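Local structure of chitin oligosaccharide binding protein NagB2 (Paenibacillus sp. FPU-7, 7EHU) at residues K52-T57 and A64-D69; Q92-F97 and G109-L114; K119-E124 and A334-F339; Y318-H323 and K330-F335. The protein binds chitin oligosaccharides such as N,N'-diacetylchitobiose and N,N',N''-triacetylchitotriose as a solute-binding protein, probably for their uptake. All coordinates share one frame; numbering follows the deposited sequence.

Interaction 1. Residues K52-T57 and A64-D69; sequences KVVKKT and ATFKLD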
loop_
_atom_site.group_PDB
_atom_site.type_symbol
_atom_site.label_atom_id
_atom_site.label_comp_id
_atom_site.label_asym_id
_atom_site.label_seq_id
_atom_site.Cartn_x
_atom_site.Cartn_y
_atom_site.Cartn_z
ATOM N N LYS A 52 3.987 -4.713 22.330
ATOM C CA LYS A 52 5.051 -4.242 23.211
ATOM C C LYS A 52 4.881 -2.761 23.523
ATOM O O LYS A 52 4.991 -2.346 24.686
ATOM C CB LYS A 52 6.411 -4.503 22.563
ATOM C CG LYS A 52 7.575 -4.113 23.443
ATOM C CD LYS A 52 8.905 -4.664 22.964
ATOM C CE LYS A 52 9.540 -3.828 21.880
ATOM N NZ LYS A 52 11.005 -4.162 21.741
ATOM N N VAL A 53 4.570 -1.955 22.503
ATOM C CA VAL A 53 4.378 -0.521 22.704
ATOM C C VAL A 53 3.162 -0.273 23.593
ATOM O O VAL A 53 3.190 0.593 24.479
ATOM C CB VAL A 53 4.234 0.180 21.333
ATOM C CG1 VAL A 53 3.696 1.575 21.483
ATOM C CG2 VAL A 53 5.553 0.189 20.590
ATOM N N VAL A 54 2.082 -1.034 23.371
ATOM C CA VAL A 54 0.869 -0.895 24.173
ATOM C C VAL A 54 1.136 -1.231 25.635
ATOM O O VAL A 54 0.689 -0.510 26.544
ATOM C CB VAL A 54 -0.250 -1.768 23.573
ATOM C CG1 VAL A 54 -1.397 -1.955 24.570
ATOM C CG2 VAL A 54 -0.758 -1.130 22.271
ATOM N N LYS A 55 1.856 -2.331 25.890
ATOM C CA LYS A 55 2.187 -2.714 27.263
ATOM C C LYS A 55 3.013 -1.624 27.943
ATOM O O LYS A 55 2.776 -1.290 29.115
ATOM C CB LYS A 55 2.913 -4.065 27.243
ATOM C CG LYS A 55 3.265 -4.667 28.603
ATOM C CD LYS A 55 4.036 -5.987 28.459
ATOM C CE LYS A 55 5.233 -6.089 29.422
ATOM N NZ LYS A 55 6.155 -7.220 29.078
ATOM N N LYS A 56 3.974 -1.035 27.223
ATOM C CA LYS A 56 4.756 0.063 27.792
ATOM C C LYS A 56 3.875 1.258 28.112
ATOM O O LYS A 56 4.045 1.905 29.146
ATOM C CB LYS A 56 5.850 0.474 26.806
ATOM C CG LYS A 56 6.784 1.554 27.323
ATOM C CD LYS A 56 7.806 1.935 26.255
ATOM C CE LYS A 56 8.634 3.153 26.668
ATOM N NZ LYS A 56 9.403 3.733 25.526
ATOM N N THR A 57 2.950 1.579 27.216
ATOM C CA THR A 57 2.060 2.712 27.429
ATOM C C THR A 57 1.144 2.487 28.623
ATOM O O THR A 57 0.910 3.410 29.409
ATOM C CB THR A 57 1.286 2.967 26.136
ATOM O OG1 THR A 57 2.220 3.128 25.051
ATOM C CG2 THR A 57 0.407 4.201 26.234
ATOM N N ALA A 64 -5.190 3.232 32.203
ATOM C CA ALA A 64 -5.488 3.113 30.785
ATOM C C ALA A 64 -5.324 1.671 30.319
ATOM O O ALA A 64 -4.286 1.044 30.562
ATOM C CB ALA A 64 -4.551 4.025 29.991
ATOM N N THR A 65 -6.359 1.149 29.658
ATOM C CA THR A 65 -6.357 -0.187 29.068
ATOM C C THR A 65 -6.669 -0.040 27.587
ATOM O O THR A 65 -7.626 0.649 27.219
ATOM C CB THR A 65 -7.426 -1.069 29.729
ATOM O OG1 THR A 65 -7.034 -1.355 31.076
ATOM C CG2 THR A 65 -7.607 -2.400 28.989
ATOM N N PHE A 66 -5.851 -0.657 26.744
ATOM C CA PHE A 66 -6.071 -0.650 25.307
ATOM C C PHE A 66 -6.695 -1.981 24.904
ATOM O O PHE A 66 -6.214 -3.052 25.299
ATOM C CB PHE A 66 -4.766 -0.430 24.536
ATOM C CG PHE A 66 -4.152 0.938 24.748
ATOM C CD1 PHE A 66 -3.390 1.190 25.866
ATOM C CD2 PHE A 66 -4.352 1.971 23.850
ATOM C CE1 PHE A 66 -2.824 2.437 26.086
ATOM C CE2 PHE A 66 -3.785 3.228 24.059
ATOM C CZ PHE A 66 -3.025 3.460 25.190
ATOM N N LYS A 67 -7.779 -1.915 24.152
ATOM C CA LYS A 67 -8.433 -3.106 23.640
ATOM C C LYS A 67 -8.070 -3.187 22.125
ATOM O O LYS A 67 -8.521 -2.383 21.315
ATOM C CB LYS A 67 -9.870 -3.312 24.121
ATOM C CG LYS A 67 -10.192 -4.686 23.573
ATOM C CD LYS A 67 -10.743 -4.481 22.208
ATOM C CE LYS A 67 -11.248 -5.692 21.535
ATOM N NZ LYS A 67 -11.803 -5.745 20.181
ATOM N N LEU A 68 -7.169 -4.112 21.771
ATOM C CA LEU A 68 -6.735 -4.253 20.386
ATOM C C LEU A 68 -7.836 -4.933 19.584
ATOM O O LEU A 68 -8.417 -5.927 20.024
ATOM C CB LEU A 68 -5.422 -5.029 20.278
ATOM C CG LEU A 68 -4.159 -4.149 20.280
ATOM C CD1 LEU A 68 -4.086 -3.274 21.503
ATOM C CD2 LEU A 68 -2.885 -5.002 20.106
ATOM N N ASP A 69 -8.168 -4.363 18.437
ATOM C CA ASP A 69 -9.201 -4.903 17.558
ATOM C C ASP A 69 -8.546 -5.088 16.194
ATOM O O ASP A 69 -8.444 -4.135 15.411
ATOM C CB ASP A 69 -10.391 -3.964 17.474
ATOM C CG ASP A 69 -11.547 -4.585 16.747
ATOM O OD1 ASP A 69 -11.879 -5.738 17.078
ATOM O OD2 ASP A 69 -12.074 -3.964 15.801
#

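Interaction 2. Residues Q92-F97 and G109-L114; sequences QIFNLF and GHLLPL. With NAG (2-acetamido-2-deoxy-beta-D-glucopyranose), chain B; NAG (2-acetamido-2-deoxy-beta-D-glucopyranose), chain C.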
loop_
_atom_site.group_PDB
_atom_site.type_symbol
_atom_site.label_atom_id
_atom_site.label_comp_id
_atom_site.label_asym_id
_atom_site.label_seq_id
_atom_site.Cartn_x
_atom_site.Cartn_y
_atom_site.Cartn_z
ATOM N N GLN A 92 -10.795 4.909 19.164
ATOM C CA GLN A 92 -9.928 5.985 19.626
ATOM C C GLN A 92 -8.652 6.084 18.793
ATOM O O GLN A 92 -8.154 7.191 18.555
ATOM C CB GLN A 92 -9.586 5.784 21.103
ATOM C CG GLN A 92 -10.710 6.114 22.077
ATOM C CD GLN A 92 -11.609 4.944 22.388
ATOM O OE1 GLN A 92 -11.591 3.898 21.734
ATOM N NE2 GLN A 92 -12.320 5.063 23.486
ATOM N N ILE A 93 -8.107 4.932 18.371
ATOM C CA ILE A 93 -6.886 4.814 17.579
ATOM C C ILE A 93 -7.184 3.834 16.458
ATOM O O ILE A 93 -7.792 2.789 16.703
ATOM C CB ILE A 93 -5.709 4.259 18.419
ATOM C CG1 ILE A 93 -5.424 5.133 19.640
ATOM C CG2 ILE A 93 -4.465 4.128 17.540
ATOM C CD1 ILE A 93 -4.568 4.434 20.697
ATOM N N PHE A 94 -6.771 4.156 15.226
ATOM C CA PHE A 94 -7.123 3.275 14.113
ATOM C C PHE A 94 -6.150 3.411 12.955
ATOM O O PHE A 94 -5.707 4.513 12.623
ATOM C CB PHE A 94 -8.554 3.553 13.585
ATOM C CG PHE A 94 -8.881 5.020 13.524
ATOM C CD1 PHE A 94 -8.570 5.785 12.415
ATOM C CD2 PHE A 94 -9.460 5.659 14.613
ATOM C CE1 PHE A 94 -8.798 7.147 12.412
ATOM C CE2 PHE A 94 -9.713 7.009 14.603
ATOM C CZ PHE A 94 -9.402 7.751 13.498
ATOM N N ASN A 95 -5.894 2.291 12.288
ATOM C CA ASN A 95 -5.155 2.325 11.039
ATOM C C ASN A 95 -5.952 3.138 10.015
ATOM O O ASN A 95 -7.151 2.909 9.808
ATOM C CB ASN A 95 -4.922 0.903 10.540
ATOM C CG ASN A 95 -4.111 0.873 9.265
ATOM O OD1 ASN A 95 -4.646 0.916 8.164
ATOM N ND2 ASN A 95 -2.805 0.773 9.404
ATOM N N LEU A 96 -5.281 4.095 9.383
ATOM C CA LEU A 96 -5.878 5.123 8.551
ATOM C C LEU A 96 -5.014 5.343 7.318
ATOM O O LEU A 96 -3.781 5.321 7.400
ATOM C CB LEU A 96 -5.916 6.435 9.340
ATOM C CG LEU A 96 -6.391 7.690 8.618
ATOM C CD1 LEU A 96 -7.863 7.607 8.252
ATOM C CD2 LEU A 96 -6.143 8.933 9.493
ATOM N N PHE A 97 -5.651 5.615 6.173
ATOM C CA PHE A 97 -4.945 5.999 4.960
ATOM C C PHE A 97 -5.003 7.506 4.743
ATOM O O PHE A 97 -6.049 8.134 4.929
ATOM C CB PHE A 97 -5.510 5.280 3.730
ATOM C CG PHE A 97 -4.989 3.876 3.626
ATOM C CD1 PHE A 97 -5.581 2.846 4.351
ATOM C CD2 PHE A 97 -3.847 3.577 2.874
ATOM C CE1 PHE A 97 -5.066 1.564 4.326
ATOM C CE2 PHE A 97 -3.322 2.303 2.843
ATOM C CZ PHE A 97 -3.923 1.288 3.568
ATOM N N GLY A 109 -15.037 16.065 10.765
ATOM C CA GLY A 109 -14.732 16.419 12.134
ATOM C C GLY A 109 -14.381 15.264 13.044
ATOM O O GLY A 109 -14.425 15.437 14.265
ATOM N N HIS A 110 -13.991 14.105 12.499
ATOM C CA HIS A 110 -13.794 12.915 13.305
ATOM C C HIS A 110 -12.347 12.604 13.626
ATOM O O HIS A 110 -12.100 11.643 14.357
ATOM C CB HIS A 110 -14.415 11.707 12.634
ATOM C CG HIS A 110 -15.880 11.856 12.442
ATOM N ND1 HIS A 110 -16.696 12.398 13.413
ATOM C CD2 HIS A 110 -16.674 11.562 11.391
ATOM C CE1 HIS A 110 -17.934 12.438 12.960
ATOM N NE2 HIS A 110 -17.949 11.938 11.735
ATOM N N LEU A 111 -11.396 13.384 13.114
ATOM C CA LEU A 111 -9.967 13.143 13.317
ATOM C C LEU A 111 -9.351 14.199 14.223
ATOM O O LEU A 111 -9.563 15.398 14.026
ATOM C CB LEU A 111 -9.208 13.130 11.988
ATOM C CG LEU A 111 -9.621 12.052 10.989
ATOM C CD1 LEU A 111 -8.701 12.069 9.767
ATOM C CD2 LEU A 111 -9.613 10.653 11.618
ATOM N N LEU A 112 -8.567 13.747 15.197
ATOM C CA LEU A 112 -7.873 14.654 16.111
ATOM C C LEU A 112 -6.768 15.394 15.373
ATOM O O LEU A 112 -5.890 14.740 14.805
ATOM C CB LEU A 112 -7.277 13.826 17.256
ATOM C CG LEU A 112 -6.694 14.601 18.439
ATOM C CD1 LEU A 112 -7.809 15.232 19.263
ATOM C CD2 LEU A 112 -5.837 13.691 19.304
ATOM N N PRO A 113 -6.742 16.735 15.372
ATOM C CA PRO A 113 -5.575 17.432 14.817
ATOM C C PRO A 113 -4.385 17.251 15.752
ATOM O O PRO A 113 -4.507 17.325 16.980
ATOM C CB PRO A 113 -6.037 18.892 14.720
ATOM C CG PRO A 113 -7.093 19.019 15.733
ATOM C CD PRO A 113 -7.768 17.670 15.852
ATOM N N LEU A 114 -3.217 17.009 15.158
ATOM C CA LEU A 114 -2.048 16.560 15.909
ATOM C C LEU A 114 -0.926 17.586 16.027
ATOM O O LEU A 114 0.076 17.298 16.685
ATOM C CB LEU A 114 -1.479 15.288 15.278
ATOM C CG LEU A 114 -2.449 14.118 15.181
ATOM C CD1 LEU A 114 -1.813 12.931 14.515
ATOM C CD2 LEU A 114 -2.974 13.736 16.550
HETATM C C1 NAG B . -2.274 -0.940 0.831
HETATM C C2 NAG B . -3.703 -0.658 0.437
HETATM C C3 NAG B . -3.767 -0.044 -0.961
HETATM C C4 NAG B . -2.863 1.182 -1.041
HETATM C C5 NAG B . -1.450 0.829 -0.589
HETATM C C6 NAG B . -0.518 2.021 -0.541
HETATM C C7 NAG B . -5.528 -1.981 1.397
HETATM C C8 NAG B . -6.308 -3.266 1.323
HETATM N N2 NAG B . -4.536 -1.846 0.514
HETATM O O3 NAG B . -5.120 0.297 -1.234
HETATM O O4 NAG B . -2.774 1.686 -2.371
HETATM O O5 NAG B . -1.501 0.253 0.725
HETATM O O6 NAG B . -0.981 3.019 0.356
HETATM O O7 NAG B . -5.796 -1.097 2.212
HETATM C C1 NAG C . 0.275 -2.722 5.114
HETATM C C2 NAG C . 0.618 -1.345 4.571
HETATM C C3 NAG C . -0.534 -0.783 3.744
HETATM C C4 NAG C . -1.048 -1.796 2.730
HETATM C C5 NAG C . -1.338 -3.105 3.451
HETATM C C6 NAG C . -1.797 -4.224 2.550
HETATM C C7 NAG C . 2.154 -0.069 6.043
HETATM C C8 NAG C . 2.227 0.850 7.220
HETATM N N2 NAG C . 0.920 -0.436 5.668
HETATM O O3 NAG C . -0.065 0.397 3.110
HETATM O O4 NAG C . -2.275 -1.329 2.176
HETATM O O5 NAG C . -0.132 -3.556 4.081
HETATM O O6 NAG C . -2.137 -5.379 3.309
HETATM O O7 NAG C . 3.163 -0.439 5.450
#

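Interaction 3. Residues K119-E124 and A334-F339; sequences KELGLE and AFIKNF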
loop_
_atom_site.group_PDB
_atom_site.type_symbol
_atom_site.label_atom_id
_atom_site.label_comp_id
_atom_site.label_asym_id
_atom_site.label_seq_id
_atom_site.Cartn_x
_atom_site.Cartn_y
_atom_site.Cartn_z
ATOM N N LYS A 119 4.328 19.024 18.508
ATOM C CA LYS A 119 5.222 19.967 19.178
ATOM C C LYS A 119 5.541 19.507 20.599
ATOM O O LYS A 119 6.699 19.514 21.030
ATOM C CB LYS A 119 4.590 21.368 19.179
ATOM C CG LYS A 119 5.529 22.482 19.622
ATOM C CD LYS A 119 4.800 23.806 19.862
ATOM C CE LYS A 119 5.452 24.599 21.033
ATOM N NZ LYS A 119 4.623 25.733 21.511
ATOM N N GLU A 120 4.519 19.090 21.344
ATOM C CA GLU A 120 4.730 18.625 22.716
ATOM C C GLU A 120 5.701 17.450 22.768
ATOM O O GLU A 120 6.524 17.366 23.681
ATOM C CB GLU A 120 3.394 18.206 23.335
ATOM C CG GLU A 120 3.504 17.724 24.783
ATOM C CD GLU A 120 2.155 17.535 25.463
ATOM O OE1 GLU A 120 1.209 18.297 25.176
ATOM O OE2 GLU A 120 2.052 16.614 26.294
ATOM N N LEU A 121 5.600 16.526 21.820
ATOM C CA LEU A 121 6.371 15.292 21.833
ATOM C C LEU A 121 7.694 15.394 21.077
ATOM O O LEU A 121 8.414 14.401 20.983
ATOM C CB LEU A 121 5.535 14.157 21.241
ATOM C CG LEU A 121 4.269 13.810 22.016
ATOM C CD1 LEU A 121 3.525 12.674 21.313
ATOM C CD2 LEU A 121 4.558 13.452 23.457
ATOM N N GLY A 122 8.028 16.559 20.525
ATOM C CA GLY A 122 9.249 16.701 19.761
ATOM C C GLY A 122 9.257 16.044 18.398
ATOM O O GLY A 122 10.338 15.806 17.850
ATOM N N LEU A 123 8.083 15.790 17.818
ATOM C CA LEU A 123 7.931 14.985 16.610
ATOM C C LEU A 123 7.621 15.809 15.365
ATOM O O LEU A 123 7.469 15.230 14.290
ATOM C CB LEU A 123 6.824 13.939 16.834
ATOM C CG LEU A 123 7.191 12.765 17.746
ATOM C CD1 LEU A 123 5.918 11.972 18.100
ATOM C CD2 LEU A 123 8.225 11.850 17.121
ATOM N N GLU A 124 7.543 17.140 15.461
ATOM C CA GLU A 124 6.997 17.919 14.346
ATOM C C GLU A 124 7.702 17.656 13.030
ATOM O O GLU A 124 7.064 17.590 11.973
ATOM C CB GLU A 124 7.132 19.416 14.623
ATOM C CG GLU A 124 6.344 19.893 15.768
ATOM C CD GLU A 124 6.611 21.335 16.037
ATOM O OE1 GLU A 124 5.790 22.151 15.574
ATOM O OE2 GLU A 124 7.685 21.628 16.643
ATOM N N ALA A 334 0.497 9.334 25.032
ATOM C CA ALA A 334 1.522 8.389 25.469
ATOM C C ALA A 334 1.755 7.306 24.424
ATOM O O ALA A 334 2.899 6.895 24.190
ATOM C CB ALA A 334 1.148 7.778 26.826
ATOM N N PHE A 335 0.684 6.838 23.787
ATOM C CA PHE A 335 0.840 5.857 22.726
ATOM C C PHE A 335 1.659 6.436 21.574
ATOM O O PHE A 335 2.580 5.784 21.063
ATOM C CB PHE A 335 -0.525 5.396 22.205
ATOM C CG PHE A 335 -0.414 4.543 20.969
ATOM C CD1 PHE A 335 -0.025 3.213 21.063
ATOM C CD2 PHE A 335 -0.621 5.079 19.717
ATOM C CE1 PHE A 335 0.123 2.434 19.943
ATOM C CE2 PHE A 335 -0.471 4.292 18.578
ATOM C CZ PHE A 335 -0.083 2.976 18.692
ATOM N N ILE A 336 1.342 7.665 21.151
ATOM C CA ILE A 336 2.097 8.294 20.066
ATOM C C ILE A 336 3.573 8.392 20.449
ATOM O O ILE A 336 4.469 8.055 19.664
ATOM C CB ILE A 336 1.491 9.660 19.690
ATOM C CG1 ILE A 336 0.093 9.488 19.083
ATOM C CG2 ILE A 336 2.405 10.449 18.746
ATOM C CD1 ILE A 336 -0.690 10.757 19.019
ATOM N N LYS A 337 3.830 8.839 21.680
ATOM C CA LYS A 337 5.191 8.976 22.180
ATOM C C LYS A 337 5.950 7.663 22.112
ATOM O O LYS A 337 7.156 7.642 21.805
ATOM C CB LYS A 337 5.142 9.480 23.623
ATOM C CG LYS A 337 6.506 9.579 24.300
ATOM C CD LYS A 337 6.425 9.856 25.804
ATOM C CE LYS A 337 5.793 8.726 26.555
ATOM N NZ LYS A 337 6.809 7.755 27.086
ATOM N N ASN A 338 5.271 6.560 22.430
ATOM C CA ASN A 338 5.934 5.274 22.534
ATOM C C ASN A 338 5.967 4.502 21.234
ATOM O O ASN A 338 6.837 3.644 21.073
ATOM C CB ASN A 338 5.283 4.446 23.635
ATOM C CG ASN A 338 5.584 5.000 25.020
ATOM O OD1 ASN A 338 6.625 5.622 25.230
ATOM N ND2 ASN A 338 4.697 4.759 25.975
ATOM N N PHE A 339 5.070 4.788 20.298
ATOM C CA PHE A 339 5.088 4.102 19.016
ATOM C C PHE A 339 6.016 4.781 18.017
ATOM O O PHE A 339 6.764 4.102 17.301
ATOM C CB PHE A 339 3.673 4.036 18.428
ATOM C CG PHE A 339 3.573 3.154 17.217
ATOM C CD1 PHE A 339 3.567 1.785 17.346
ATOM C CD2 PHE A 339 3.490 3.694 15.950
ATOM C CE1 PHE A 339 3.487 0.966 16.235
ATOM C CE2 PHE A 339 3.407 2.877 14.829
ATOM C CZ PHE A 339 3.398 1.512 14.975
#

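Interaction 4. Residues Y318-H323 and K330-F335; sequences YGFSSH and KAVKAF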
loop_
_atom_site.group_PDB
_atom_site.type_symbol
_atom_site.label_atom_id
_atom_site.label_comp_id
_atom_site.label_asym_id
_atom_site.label_seq_id
_atom_site.Cartn_x
_atom_site.Cartn_y
_atom_site.Cartn_z
ATOM N N TYR A 318 -1.437 5.474 11.862
ATOM C CA TYR A 318 -2.522 5.631 12.831
ATOM C C TYR A 318 -3.078 7.053 12.787
ATOM O O TYR A 318 -2.338 8.045 12.709
ATOM C CB TYR A 318 -2.035 5.275 14.244
ATOM C CG TYR A 318 -1.819 3.791 14.361
ATOM C CD1 TYR A 318 -2.897 2.916 14.339
ATOM C CD2 TYR A 318 -0.538 3.235 14.429
ATOM C CE1 TYR A 318 -2.706 1.541 14.392
ATOM C CE2 TYR A 318 -0.344 1.872 14.490
ATOM C CZ TYR A 318 -1.423 1.035 14.467
ATOM O OH TYR A 318 -1.279 -0.331 14.473
ATOM N N GLY A 319 -4.412 7.109 12.845
ATOM C CA GLY A 319 -5.140 8.310 13.177
ATOM C C GLY A 319 -5.898 8.113 14.483
ATOM O O GLY A 319 -5.960 7.003 15.039
ATOM N N PHE A 320 -6.491 9.209 14.958
ATOM C CA PHE A 320 -7.021 9.286 16.310
ATOM C C PHE A 320 -8.368 9.980 16.294
ATOM O O PHE A 320 -8.569 10.944 15.557
ATOM C CB PHE A 320 -6.013 10.012 17.224
ATOM C CG PHE A 320 -4.650 9.387 17.133
ATOM C CD1 PHE A 320 -4.337 8.285 17.907
ATOM C CD2 PHE A 320 -3.737 9.823 16.187
ATOM C CE1 PHE A 320 -3.127 7.643 17.769
ATOM C CE2 PHE A 320 -2.516 9.184 16.040
ATOM C CZ PHE A 320 -2.202 8.102 16.845
ATOM N N SER A 321 -9.304 9.482 17.094
ATOM C CA SER A 321 -10.608 10.125 17.152
ATOM C C SER A 321 -10.479 11.536 17.718
ATOM O O SER A 321 -9.710 11.780 18.647
ATOM C CB SER A 321 -11.550 9.294 18.016
ATOM O OG SER A 321 -12.776 9.984 18.126
ATOM N N SER A 322 -11.264 12.465 17.167
ATOM C CA SER A 322 -11.353 13.794 17.758
ATOM C C SER A 322 -12.188 13.803 19.037
ATOM O O SER A 322 -12.164 14.795 19.776
ATOM C CB SER A 322 -11.998 14.738 16.757
ATOM O OG SER A 322 -13.286 14.248 16.439
ATOM N N HIS A 323 -12.892 12.713 19.322
ATOM C CA HIS A 323 -13.861 12.642 20.406
ATOM C C HIS A 323 -13.262 11.922 21.611
ATOM O O HIS A 323 -13.653 10.821 21.981
ATOM C CB HIS A 323 -15.108 11.944 19.896
ATOM C CG HIS A 323 -15.509 12.401 18.530
ATOM N ND1 HIS A 323 -15.870 13.709 18.254
ATOM C CD2 HIS A 323 -15.592 11.728 17.356
ATOM C CE1 HIS A 323 -16.170 13.809 16.969
ATOM N NE2 HIS A 323 -16.032 12.622 16.409
ATOM N N LYS A 330 -4.681 11.819 27.151
ATOM C CA LYS A 330 -3.401 11.512 27.785
ATOM C C LYS A 330 -2.879 10.143 27.359
ATOM O O LYS A 330 -1.680 9.981 27.103
ATOM C CB LYS A 330 -3.557 11.563 29.297
ATOM C CG LYS A 330 -2.270 11.405 30.092
ATOM C CD LYS A 330 -2.496 11.644 31.590
ATOM C CE LYS A 330 -3.537 12.748 31.829
ATOM N NZ LYS A 330 -3.152 14.171 31.574
ATOM N N ALA A 331 -3.758 9.142 27.327
ATOM C CA ALA A 331 -3.364 7.811 26.887
ATOM C C ALA A 331 -2.941 7.815 25.426
ATOM O O ALA A 331 -1.960 7.157 25.061
ATOM C CB ALA A 331 -4.517 6.842 27.122
ATOM N N VAL A 332 -3.669 8.550 24.581
ATOM C CA VAL A 332 -3.337 8.615 23.166
ATOM C C VAL A 332 -1.984 9.280 22.972
ATOM O O VAL A 332 -1.169 8.820 22.167
ATOM C CB VAL A 332 -4.457 9.342 22.391
ATOM C CG1 VAL A 332 -3.953 9.841 21.040
ATOM C CG2 VAL A 332 -5.668 8.451 22.209
ATOM N N LYS A 333 -1.731 10.371 23.691
ATOM C CA LYS A 333 -0.441 11.037 23.556
ATOM C C LYS A 333 0.692 10.105 23.964
ATOM O O LYS A 333 1.749 10.090 23.327
ATOM C CB LYS A 333 -0.413 12.301 24.410
ATOM C CG LYS A 333 -1.275 13.435 23.884
ATOM C CD LYS A 333 -0.869 14.786 24.495
ATOM C CE LYS A 333 -2.050 15.611 24.978
ATOM N NZ LYS A 333 -1.592 16.688 25.906
ATOM N N ALA A 334 0.497 9.334 25.032
ATOM C CA ALA A 334 1.522 8.389 25.469
ATOM C C ALA A 334 1.755 7.306 24.424
ATOM O O ALA A 334 2.899 6.895 24.190
ATOM C CB ALA A 334 1.148 7.778 26.826
ATOM N N PHE A 335 0.684 6.838 23.787
ATOM C CA PHE A 335 0.840 5.857 22.726
ATOM C C PHE A 335 1.659 6.436 21.574
ATOM O O PHE A 335 2.580 5.784 21.063
ATOM C CB PHE A 335 -0.525 5.396 22.205
ATOM C CG PHE A 335 -0.414 4.543 20.969
ATOM C CD1 PHE A 335 -0.025 3.213 21.063
ATOM C CD2 PHE A 335 -0.621 5.079 19.717
ATOM C CE1 PHE A 335 0.123 2.434 19.943
ATOM C CE2 PHE A 335 -0.471 4.292 18.578
ATOM C CZ PHE A 335 -0.083 2.976 18.692
#

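Interaction 1. Residues K52-T57 and A64-D69
F66 reaches from the strand to the helix, and its side chain can be followed outward atom by atom. CB lies 3.7 Å from CG1 of V54, and the same methyl stays close to CG and CD1 as the ring begins. Farther out, V54 gives way to T57, whose CG2 stands 3.7 Å from both CE1 and CZ of F66. Two residues along the strand, L68 CD1 meets V54 CG2 at 4.0 Å as the two side chains pass in opposite directions. Helix 44-60 and strand 64-70 are the last two elements of a beta-alpha-beta unit that starts with strand 30-36, and the axes of segments 52-57 and 64-69 run nearly antiparallel, at 160°. With OG1 beside the backbone N (chi1 -54°), T57 turns CG2 to the F66 ring, and OG1 donates to V53 O at 2.8 Å. That carbonyl also takes the amide of T57, from the opposite face of its plane. Cutting T57 back to an alanine is likely to leave the F66 tip without its methyl partner and N338 ND2 without the OG1 it bonds.

Interaction 2. Residues Q92-F97 and G109-L114
The F94 ring turns its edge to L111, whose CD2 lies in the ring plane 3.5 Å from CZ, while CE1 of F94 is slightly farther from the same methyl. F94 sits on strand 93-97 of the mixed beta sheet of a solute-binding protein, and L111 comes from the loop after helix 100-107. The ring of F97, farther along the strand, has its edge at the glycan: O6 of the chain B NAG lies in its plane, 3.5 Å from CE2. CZ of F97 is 3.4 Å from O4 of the chain C NAG, the oxygen that joins the two sugars, and R77 forms a cation-pi pair with the ring. Were F97 an alanine, a gap would probably open beside the sugar linkage and R77 would lose its aromatic partner. F94 CG lies between the backbone N and the carbonyl carbon (chi1 40°), the crowded position, and from there its ring crosses L111 obliquely. L96, on the same side of the strand, meets L111 tip to tip, CD2 to CD1 at 4.1 Å; T102 and Y105 of helix 100-107 also touch both leucines. That helix closes in a Schellman motif, where G109 has phi 83° and a side chain would collide with the preceding carbonyl oxygen.

Interaction 3. Residues K119-E124 and A334-F339
L121 lays its CD1 methyl against CG2 of I336 at 3.6 Å, the two side chains crossing at about a right angle. The same CD1 faces the backbone N of K337, and the other branch, CD2, rests 4.0 Å from K337 CB, so the leucine straddles neighbouring residues of helix 326-339. I336 takes a second leucine on the same methyl: L123 CD1 is 3.9 Å from CG2, which stands anti to the backbone N and turns toward both leucines. L123 is also backed by L118 and M358. Only the base of K337 serves this contact. Its chain bends at its last two torsions and carries NZ away to a salt bridge with E60, with a further bond of 2.8 Å from NZ to N338 OD1. G122, with phi 73°, sits in a Schellman motif after helix 115-121, and the leucines on either side of it in sequence pack on helix 326-339.

Interaction 4. Residues Y318-H323 and K330-F335
Strand 318-320 and the helix segment 330-335 run almost antiparallel, at 162°, with their axes 10.8 Å apart and F320 facing V332 at the closest backbone approach. F320 reaches into this interface: its CD1 lies 3.5 Å from CG1 of V332, which also touches CG and CE1 of the ring. CE1 carries the contact on to F335, 4.1 Å from CD2, where the two side chains cross at about a right angle. F335 keeps CG anti to its backbone N (chi1 171°) and thereby sends its ring off the helix toward Y318. The result is a T-shaped pair in which the edge of F335 points at the face of Y318, centroids 5.8 Å apart and planes at 85°. The strand order 64-70, 30-36, 93-97, 309-320, 138-154, with 309-320 antiparallel to both 93-97 and 138-154, is consistent with a class II periplasmic-binding-protein fold, and helix 326-339 covers strand 309-320. Around this core, I93 touches Y318, F320 and F335, while L32 touches V332 and L34 touches F335. Beyond the strand the chain makes an ST turn: S321 OG accepts the backbone N of H323 at 3.0 Å, the N-H pointing to it at 161°.

In the fold
From the N terminus, interaction 1 closes the short loop between helix 44-60 and strand 64-70, and interaction 2 follows it in series, bringing the loop after helix 100-107 back against strand 93-97. Interaction 3 then opens at 119-124 and closes about 210 residues later on helix 326-339. Interaction 4 opens within that span on strand 309-320 and ends on the same helix, sharing A334 and F335 with interaction 3. Helix 326-339 thus meets helix 44-60 through T57 and N338, strand 93-97 through I93 and F335, and helix 115-121. Interactions 2 and 4 are the nearest neighbours, about 8 Å between centres, linked by L112 N to F320 O.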